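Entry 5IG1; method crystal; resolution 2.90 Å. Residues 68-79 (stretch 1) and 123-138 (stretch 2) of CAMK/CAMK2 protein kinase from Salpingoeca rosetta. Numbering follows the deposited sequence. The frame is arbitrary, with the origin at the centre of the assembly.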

# COMPACT_ATOMS: atom_id res chain seq x y z
N GLY A 68 -11.59 -8.58 -9.92
CA GLY A 68 -10.80 -9.53 -10.69
C GLY A 68 -9.37 -9.63 -10.20
O GLY A 68 -8.85 -10.72 -9.96
N ILE A 69 -8.73 -8.47 -10.02
CA ILE A 69 -7.34 -8.46 -9.56
C ILE A 69 -7.23 -9.08 -8.18
O ILE A 69 -6.40 -9.96 -7.93
CB ILE A 69 -6.79 -7.02 -9.60
CG1 ILE A 69 -6.67 -6.57 -11.07
CG2 ILE A 69 -5.46 -6.92 -8.85
CD1 ILE A 69 -6.31 -5.12 -11.26
N CYS A 70 -8.10 -8.66 -7.25
CA CYS A 70 -8.04 -9.16 -5.89
C CYS A 70 -8.31 -10.66 -5.83
O CYS A 70 -7.80 -11.34 -4.93
CB CYS A 70 -9.03 -8.41 -5.00
SG CYS A 70 -8.30 -7.01 -4.18
N SER A 71 -9.10 -11.19 -6.76
CA SER A 71 -9.30 -12.63 -6.77
C SER A 71 -8.11 -13.35 -7.40
O SER A 71 -7.85 -14.51 -7.07
CB SER A 71 -10.60 -12.98 -7.50
OG SER A 71 -10.49 -12.69 -8.88
N SER A 72 -7.38 -12.68 -8.30
CA SER A 72 -6.17 -13.27 -8.86
C SER A 72 -5.02 -13.35 -7.86
O SER A 72 -4.05 -14.06 -8.13
CB SER A 72 -5.72 -12.46 -10.09
OG SER A 72 -6.69 -12.51 -11.12
N LEU A 73 -5.12 -12.67 -6.73
CA LEU A 73 -4.01 -12.52 -5.80
C LEU A 73 -4.23 -13.40 -4.57
O LEU A 73 -5.17 -13.17 -3.80
CB LEU A 73 -3.86 -11.06 -5.38
CG LEU A 73 -3.39 -10.13 -6.49
CD1 LEU A 73 -3.41 -8.69 -6.03
CD2 LEU A 73 -1.99 -10.53 -6.92
N GLN A 74 -3.36 -14.39 -4.38
CA GLN A 74 -3.33 -15.18 -3.16
C GLN A 74 -1.89 -15.17 -2.62
O GLN A 74 -1.04 -15.93 -3.09
CB GLN A 74 -3.82 -16.61 -3.39
CG GLN A 74 -3.86 -17.45 -2.12
CD GLN A 74 -4.44 -18.84 -2.35
OE1 GLN A 74 -4.87 -19.17 -3.46
NE2 GLN A 74 -4.44 -19.67 -1.31
N HIS A 75 -1.64 -14.30 -1.65
CA HIS A 75 -0.31 -14.15 -1.08
C HIS A 75 -0.44 -13.81 0.40
O HIS A 75 -1.42 -13.19 0.83
CB HIS A 75 0.49 -13.06 -1.80
CG HIS A 75 1.94 -13.04 -1.46
ND1 HIS A 75 2.47 -12.27 -0.45
CD2 HIS A 75 2.99 -13.70 -2.02
CE1 HIS A 75 3.77 -12.46 -0.38
NE2 HIS A 75 4.12 -13.32 -1.32
N GLU A 76 0.56 -14.22 1.18
CA GLU A 76 0.52 -14.00 2.62
C GLU A 76 0.49 -12.52 2.97
O GLU A 76 -0.18 -12.11 3.92
CB GLU A 76 1.73 -14.69 3.27
CG GLU A 76 1.97 -14.31 4.73
CD GLU A 76 0.84 -14.73 5.65
OE1 GLU A 76 0.27 -13.86 6.34
OE2 GLU A 76 0.51 -15.94 5.67
N HIS A 77 1.18 -11.68 2.19
CA HIS A 77 1.30 -10.26 2.50
C HIS A 77 0.40 -9.40 1.62
O HIS A 77 0.67 -8.21 1.43
CB HIS A 77 2.76 -9.83 2.39
CG HIS A 77 3.65 -10.60 3.31
ND1 HIS A 77 3.53 -10.52 4.68
CD2 HIS A 77 4.62 -11.50 3.06
CE1 HIS A 77 4.42 -11.32 5.24
NE2 HIS A 77 5.10 -11.93 4.28
N ILE A 78 -0.67 -10.00 1.10
CA ILE A 78 -1.74 -9.29 0.41
C ILE A 78 -3.03 -9.67 1.12
O ILE A 78 -3.34 -10.86 1.25
CB ILE A 78 -1.82 -9.66 -1.07
CG1 ILE A 78 -0.53 -9.28 -1.79
CG2 ILE A 78 -3.01 -8.98 -1.73
CD1 ILE A 78 -0.50 -9.76 -3.21
N VAL A 79 -3.77 -8.66 1.59
CA VAL A 79 -5.07 -8.89 2.21
C VAL A 79 -5.97 -9.66 1.25
O VAL A 79 -6.39 -9.12 0.22
CB VAL A 79 -5.74 -7.57 2.63
CG1 VAL A 79 -7.15 -7.84 3.12
CG2 VAL A 79 -4.92 -6.88 3.71
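Stretch 2, residues 123-138: HQILSALQHCHSKNII

Packing of residues 123-138 on residues 68-79 of the kinase chain. Stretch 2 enters as a continuing helix from His123, turns through Lys135 and Asn136, where Asn136 takes a positive phi of 63°, and leaves as a short extended segment at Ile137 and Ile138. Stretch 1 is the end of a helix followed by a loop that closes in a type I beta turn from His75 to Ile78, with the backbone bond Ile78 N to His75 O at 3.3 Å. The two run in opposite directions in register: the CA of Ile69 is nearest that of Ile137 (7.5 Å), the CA of Leu73 nearest that of Cys132 (7.1 Å), and the CA of His77 nearest that of Ala128 (5.3 Å). The helix of stretch 2 thus lies along the loop and turn, while Ile137, beyond its end, reaches back to the helical part of stretch 1. Together the two bury 632 Å².

His77, His131 and Ile137 have the largest covered areas. His77 (chi1 m) points toward the helix and lays its ring over Gln124, whose CB stands 3.7 Å from the ring centroid and only 11° off the normal, a CH-pi contact over the face. Ser127 OG approaches His77 CD2 to 3.4 Å; this hydroxyl already donates to Gln124 O, 2.8 Å away, one turn back in its own helix. The backbone comes close as well, with His77 O 3.4 Å from Ala128 CB, where the CA atoms of the two residues come within 5.3 Å.

His131 (chi1 t) points toward stretch 1 and fits among the side chains of Leu73, His75 and Ile78. Its ND1 lies 3.7 Å from Leu73 CD2, 3.5 Å from His75 CB and 3.8 Å from Ile78 CD1, while its CE1 is 3.3 Å from Gln74 N, which sits at the ring edge. The rings of His131 and His75 are near parallel, at 28°, but slid apart with centroids separated by 5.3 Å, so they barely overlap. His75 instead receives Ala128 CA over one face, 4.0 Å from its centroid. Its orientation is tied to the turn, since its ND1 accepts a hydrogen bond from His77 N at 3.0 Å.

Ile137 points toward stretch 1 and supplies the apolar contact beyond the helix: its CD1 is 3.6 Å from Ile69 CG2 and 3.7 Å from Leu73 CD2. Leu73 carries this apolar surface on to Cys132, its CD1 lying 3.9 Å from Cys132 SG. From the turn, Ile78 meets the same sulfur, CD1 to SG at 3.6 Å, and sets its CG1 3.7 Å from Ala128 CB. At the exposed margin the extended side chain of Lys135 gives the one hydrogen bond across the stretches, from its NZ to Ser72 O at 2.9 Å; the rest of the contact is mostly apolar packing and imidazole rings.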

# COMPACT_ATOMS: atom_id res chain seq x y z
N HIS A 123 10.57 -5.88 3.27
CA HIS A 123 10.68 -7.21 2.70
C HIS A 123 9.30 -7.77 2.42
O HIS A 123 9.04 -8.32 1.34
CB HIS A 123 11.46 -8.13 3.64
CG HIS A 123 11.53 -9.54 3.16
ND1 HIS A 123 12.59 -10.03 2.43
CD2 HIS A 123 10.66 -10.57 3.28
CE1 HIS A 123 12.38 -11.30 2.14
NE2 HIS A 123 11.21 -11.65 2.64
N GLN A 124 8.38 -7.65 3.39
CA GLN A 124 7.02 -8.14 3.17
C GLN A 124 6.32 -7.39 2.04
O GLN A 124 5.71 -8.01 1.16
CB GLN A 124 6.24 -8.04 4.47
CG GLN A 124 6.91 -8.77 5.61
CD GLN A 124 6.27 -8.48 6.95
OE1 GLN A 124 5.10 -8.79 7.16
NE2 GLN A 124 7.02 -7.88 7.87
N ILE A 125 6.41 -6.06 2.05
CA ILE A 125 5.83 -5.26 0.97
C ILE A 125 6.39 -5.70 -0.38
O ILE A 125 5.65 -5.94 -1.34
CB ILE A 125 6.07 -3.76 1.21
CG1 ILE A 125 5.46 -3.33 2.54
CG2 ILE A 125 5.53 -2.92 0.05
CD1 ILE A 125 5.85 -1.94 2.95
N LEU A 126 7.71 -5.85 -0.45
CA LEU A 126 8.35 -6.21 -1.71
C LEU A 126 7.94 -7.61 -2.16
O LEU A 126 7.76 -7.83 -3.35
CB LEU A 126 9.88 -6.13 -1.57
CG LEU A 126 10.47 -4.72 -1.67
CD1 LEU A 126 11.97 -4.77 -1.47
CD2 LEU A 126 10.14 -4.09 -3.02
N SER A 127 7.80 -8.56 -1.24
CA SER A 127 7.42 -9.90 -1.65
C SER A 127 6.00 -9.92 -2.19
O SER A 127 5.73 -10.52 -3.24
CB SER A 127 7.57 -10.88 -0.49
OG SER A 127 6.73 -10.54 0.60
N ALA A 128 5.08 -9.24 -1.50
CA ALA A 128 3.73 -9.08 -2.03
C ALA A 128 3.76 -8.45 -3.42
O ALA A 128 3.08 -8.93 -4.34
CB ALA A 128 2.90 -8.22 -1.08
N LEU A 129 4.56 -7.40 -3.60
CA LEU A 129 4.69 -6.77 -4.90
C LEU A 129 5.26 -7.72 -5.94
O LEU A 129 4.90 -7.64 -7.12
CB LEU A 129 5.57 -5.53 -4.81
CG LEU A 129 4.87 -4.27 -4.34
CD1 LEU A 129 5.70 -3.09 -4.76
CD2 LEU A 129 3.47 -4.20 -4.94
N GLN A 130 6.18 -8.60 -5.54
CA GLN A 130 6.72 -9.59 -6.47
C GLN A 130 5.62 -10.52 -6.95
O GLN A 130 5.58 -10.89 -8.13
CB GLN A 130 7.84 -10.39 -5.81
CG GLN A 130 8.46 -11.41 -6.73
CD GLN A 130 9.60 -12.18 -6.08
OE1 GLN A 130 10.70 -12.27 -6.63
NE2 GLN A 130 9.34 -12.73 -4.90
N HIS A 131 4.71 -10.90 -6.04
CA HIS A 131 3.57 -11.70 -6.45
C HIS A 131 2.64 -10.93 -7.37
O HIS A 131 2.08 -11.50 -8.31
CB HIS A 131 2.79 -12.20 -5.23
CG HIS A 131 1.67 -13.13 -5.56
ND1 HIS A 131 0.35 -12.83 -5.30
CD2 HIS A 131 1.68 -14.36 -6.13
CE1 HIS A 131 -0.41 -13.84 -5.70
NE2 HIS A 131 0.37 -14.77 -6.21
N CYS A 132 2.46 -9.63 -7.12
CA CYS A 132 1.60 -8.83 -8.00
C CYS A 132 2.21 -8.70 -9.39
O CYS A 132 1.58 -9.04 -10.39
CB CYS A 132 1.35 -7.46 -7.37
SG CYS A 132 0.27 -7.52 -5.95
N HIS A 133 3.46 -8.22 -9.46
CA HIS A 133 4.11 -7.98 -10.74
C HIS A 133 4.32 -9.26 -11.52
O HIS A 133 4.32 -9.24 -12.76
CB HIS A 133 5.45 -7.27 -10.51
CG HIS A 133 5.32 -5.96 -9.81
ND1 HIS A 133 6.41 -5.16 -9.52
CD2 HIS A 133 4.24 -5.30 -9.32
CE1 HIS A 133 6.01 -4.08 -8.89
NE2 HIS A 133 4.70 -4.13 -8.75
N SER A 134 4.52 -10.39 -10.83
CA SER A 134 4.59 -11.68 -11.51
C SER A 134 3.31 -11.95 -12.28
O SER A 134 3.35 -12.58 -13.35
CB SER A 134 4.83 -12.79 -10.50
OG SER A 134 3.66 -13.02 -9.73
N LYS A 135 2.17 -11.49 -11.77
CA LYS A 135 0.90 -11.61 -12.45
C LYS A 135 0.56 -10.37 -13.27
O LYS A 135 -0.60 -10.19 -13.66
CB LYS A 135 -0.21 -11.90 -11.44
CG LYS A 135 0.04 -13.17 -10.63
CD LYS A 135 -1.25 -13.82 -10.16
CE LYS A 135 -0.98 -15.24 -9.66
NZ LYS A 135 -2.24 -15.96 -9.31
N ASN A 136 1.55 -9.52 -13.55
CA ASN A 136 1.39 -8.34 -14.40
C ASN A 136 0.39 -7.35 -13.80
O ASN A 136 -0.36 -6.69 -14.52
CB ASN A 136 0.98 -8.74 -15.82
CG ASN A 136 2.13 -9.29 -16.61
OD1 ASN A 136 3.26 -8.81 -16.51
ND2 ASN A 136 1.86 -10.32 -17.40
N ILE A 137 0.39 -7.24 -12.48
CA ILE A 137 -0.51 -6.35 -11.76
C ILE A 137 0.31 -5.19 -11.22
O ILE A 137 1.34 -5.41 -10.57
CB ILE A 137 -1.23 -7.09 -10.62
CG1 ILE A 137 -2.22 -8.10 -11.20
CG2 ILE A 137 -1.93 -6.09 -9.70
CD1 ILE A 137 -2.85 -9.00 -10.17
N ILE A 138 -0.14 -3.97 -11.49
CA ILE A 138 0.46 -2.75 -10.97
C ILE A 138 -0.49 -2.16 -9.95
O ILE A 138 -1.61 -1.76 -10.30
CB ILE A 138 0.74 -1.73 -12.09
CG1 ILE A 138 1.43 -2.39 -13.29
CG2 ILE A 138 1.59 -0.61 -11.55
CD1 ILE A 138 1.45 -1.50 -14.53